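Local structure of peroxisomal membrane protein PEX15 (Saccharomyces cerevisiae, 5VXV) at residues F45-D50 against I94-R99. The protein anchors the AAA-ATPase subunits PEX1 and PEX6 to the peroxisomal membrane as a docking factor, serving extraction of the PEX5 receptor. Residues are numbered along the deposited sequence; the frame is centred on the assembly and turned at random.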
loop_
_atom_site.group_PDB
_atom_site.type_symbol
_atom_site.label_atom_id
_atom_site.label_comp_id
_atom_site.label_asym_id
_atom_site.label_seq_id
_atom_site.Cartn_x
_atom_site.Cartn_y
_atom_site.Cartn_z
ATOM N N PHE A 45 3.201 -13.756 1.003
ATOM C CA PHE A 45 2.486 -13.368 -0.206
ATOM C C PHE A 45 2.504 -11.856 -0.396
ATOM O O PHE A 45 2.812 -11.359 -1.484
ATOM C CB PHE A 45 1.051 -13.888 -0.144
ATOM C CG PHE A 45 0.202 -13.439 -1.292
ATOM C CD1 PHE A 45 0.395 -13.967 -2.556
ATOM C CD2 PHE A 45 -0.788 -12.487 -1.108
ATOM C CE1 PHE A 45 -0.383 -13.559 -3.615
ATOM C CE2 PHE A 45 -1.572 -12.076 -2.165
ATOM C CZ PHE A 45 -1.371 -12.610 -3.420
ATOM N N VAL A 46 2.183 -11.104 0.660
ATOM C CA VAL A 46 2.150 -9.646 0.554
ATOM C C VAL A 46 3.543 -9.098 0.264
ATOM O O VAL A 46 3.711 -8.191 -0.560
ATOM C CB VAL A 46 1.554 -9.036 1.836
ATOM C CG1 VAL A 46 1.626 -7.512 1.800
ATOM C CG2 VAL A 46 0.113 -9.482 2.009
ATOM N N SER A 47 4.565 -9.637 0.932
ATOM C CA SER A 47 5.922 -9.146 0.715
ATOM C C SER A 47 6.390 -9.422 -0.708
ATOM O O SER A 47 7.042 -8.571 -1.328
ATOM C CB SER A 47 6.879 -9.779 1.724
ATOM O OG SER A 47 6.659 -9.255 3.021
ATOM N N ALA A 48 6.070 -10.601 -1.243
ATOM C CA ALA A 48 6.469 -10.927 -2.607
ATOM C C ALA A 48 5.745 -10.039 -3.613
ATOM O O ALA A 48 6.361 -9.503 -4.541
ATOM C CB ALA A 48 6.200 -12.404 -2.895
ATOM N N CYS A 49 4.433 -9.864 -3.439
ATOM C CA CYS A 49 3.678 -9.020 -4.358
ATOM C C CYS A 49 4.157 -7.577 -4.320
ATOM O O CYS A 49 4.114 -6.886 -5.345
ATOM C CB CYS A 49 2.187 -9.091 -4.030
ATOM S SG CYS A 49 1.428 -10.658 -4.502
ATOM N N ASP A 50 4.618 -7.103 -3.160
ATOM C CA ASP A 50 5.084 -5.724 -3.067
ATOM C C ASP A 50 6.347 -5.500 -3.890
ATOM O O ASP A 50 6.611 -4.371 -4.317
ATOM C CB ASP A 50 5.330 -5.347 -1.605
ATOM C CG ASP A 50 5.508 -3.845 -1.409
ATOM O OD1 ASP A 50 4.690 -3.064 -1.944
ATOM O OD2 ASP A 50 6.469 -3.445 -0.719
ATOM N N ILE A 94 0.530 -3.156 6.353
ATOM C CA ILE A 94 -0.637 -2.427 5.863
ATOM C C ILE A 94 -0.250 -1.571 4.667
ATOM O O ILE A 94 -0.966 -1.519 3.659
ATOM C CB ILE A 94 -1.247 -1.588 7.004
ATOM C CG1 ILE A 94 -1.928 -2.512 8.017
ATOM C CG2 ILE A 94 -2.248 -0.562 6.469
ATOM C CD1 ILE A 94 -2.190 -1.877 9.364
ATOM N N ASN A 95 0.906 -0.908 4.747
ATOM C CA ASN A 95 1.361 -0.078 3.637
ATOM C C ASN A 95 1.665 -0.921 2.404
ATOM O O ASN A 95 1.331 -0.526 1.281
ATOM C CB ASN A 95 2.587 0.730 4.061
ATOM C CG ASN A 95 2.250 1.804 5.081
ATOM O OD1 ASN A 95 1.084 2.147 5.271
ATOM N ND2 ASN A 95 3.270 2.341 5.739
ATOM N N LYS A 96 2.303 -2.082 2.589
ATOM C CA LYS A 96 2.521 -2.986 1.463
ATOM C C LYS A 96 1.199 -3.388 0.821
ATOM O O LYS A 96 1.080 -3.411 -0.409
ATOM C CB LYS A 96 3.289 -4.231 1.912
ATOM C CG LYS A 96 4.746 -3.989 2.275
ATOM C CD LYS A 96 5.487 -5.295 2.527
ATOM C CE LYS A 96 6.932 -5.033 2.924
ATOM N NZ LYS A 96 7.725 -6.288 3.099
ATOM N N PHE A 97 0.195 -3.717 1.638
ATOM C CA PHE A 97 -1.104 -4.105 1.101
ATOM C C PHE A 97 -1.699 -2.991 0.247
ATOM O O PHE A 97 -2.172 -3.234 -0.869
ATOM C CB PHE A 97 -2.051 -4.478 2.242
ATOM C CG PHE A 97 -3.452 -4.770 1.789
ATOM C CD1 PHE A 97 -3.807 -6.038 1.356
ATOM C CD2 PHE A 97 -4.413 -3.773 1.786
ATOM C CE1 PHE A 97 -5.095 -6.301 0.931
ATOM C CE2 PHE A 97 -5.703 -4.032 1.364
ATOM C CZ PHE A 97 -6.042 -5.298 0.935
ATOM N N PHE A 98 -1.684 -1.755 0.755
ATOM C CA PHE A 98 -2.222 -0.644 -0.024
ATOM C C PHE A 98 -1.464 -0.481 -1.338
ATOM O O PHE A 98 -2.071 -0.234 -2.387
ATOM C CB PHE A 98 -2.182 0.653 0.791
ATOM C CG PHE A 98 -3.230 0.736 1.877
ATOM C CD1 PHE A 98 -4.521 0.281 1.657
ATOM C CD2 PHE A 98 -2.922 1.270 3.119
ATOM C CE1 PHE A 98 -5.482 0.361 2.650
ATOM C CE2 PHE A 98 -3.881 1.352 4.116
ATOM C CZ PHE A 98 -5.161 0.895 3.879
ATOM N N ARG A 99 -0.138 -0.634 -1.310
ATOM C CA ARG A 99 0.630 -0.515 -2.547
ATOM C C ARG A 99 0.234 -1.600 -3.542
ATOM O O ARG A 99 0.223 -1.365 -4.756
ATOM C CB ARG A 99 2.128 -0.573 -2.251
ATOM C CG ARG A 99 2.674 0.691 -1.603
ATOM C CD ARG A 99 4.192 0.774 -1.715
ATOM N NE ARG A 99 4.865 -0.240 -0.906
ATOM C CZ ARG A 99 5.318 -0.049 0.331
ATOM N NH1 ARG A 99 5.184 1.126 0.932
ATOM N NH2 ARG A 99 5.914 -1.044 0.971
HETATM O O HOH W 1 8.484 -6.866 0.446
#
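Val46 and Asp50, one turn apart on helix 39-51, face Lys96 of helix 91-108 where the two axes pass 9.1 Å apart at 51°, a helix-helix packing in the largely helical, probably cytosolic part of PEX15. The Val46 side of the contact is apolar: CG1 of Val46 rests 3.7 Å from CB of Lys96, near the backbone of Phe97, while Ile84 of helix 75-86 touches the side chains of both Val46 and Phe97. Toward the surface the contact becomes ionic. In a salt bridge, Arg99 meets the carboxylate of Asp50 side-on with two nitrogens, NE donating to OD1 at 3.0 Å and NH2 to OD2 at 3.0 Å, both hydrogen bonds nearly straight. Both oxygens lie near the guanidinium plane, although the carboxylate is twisted 35° against it. CG of Asp50 stands anti to its backbone N (chi1 -167°), which sets it beside the carbonyl carbon, within range of the Lys96 and Arg99 side chains. An alanine in place of Arg99 would probably leave the Asp50 carboxylate without its paired donors and freer to turn. The aliphatic part of Lys96 crosses Asp50 at about a right angle, its CG 3.5 Å from OD2. NZ of Lys96 stays 4.9 Å from OD2 of Asp50, so any attraction between the two charges probably acts without direct contact. Extended beyond CG, the lysine instead carries NZ back to the preceding turn of helix 39-51, within 3.2 Å of Ser47 OG, where a water accepts from NZ at 2.8 Å and donates to the carbonyl oxygen of Ser47.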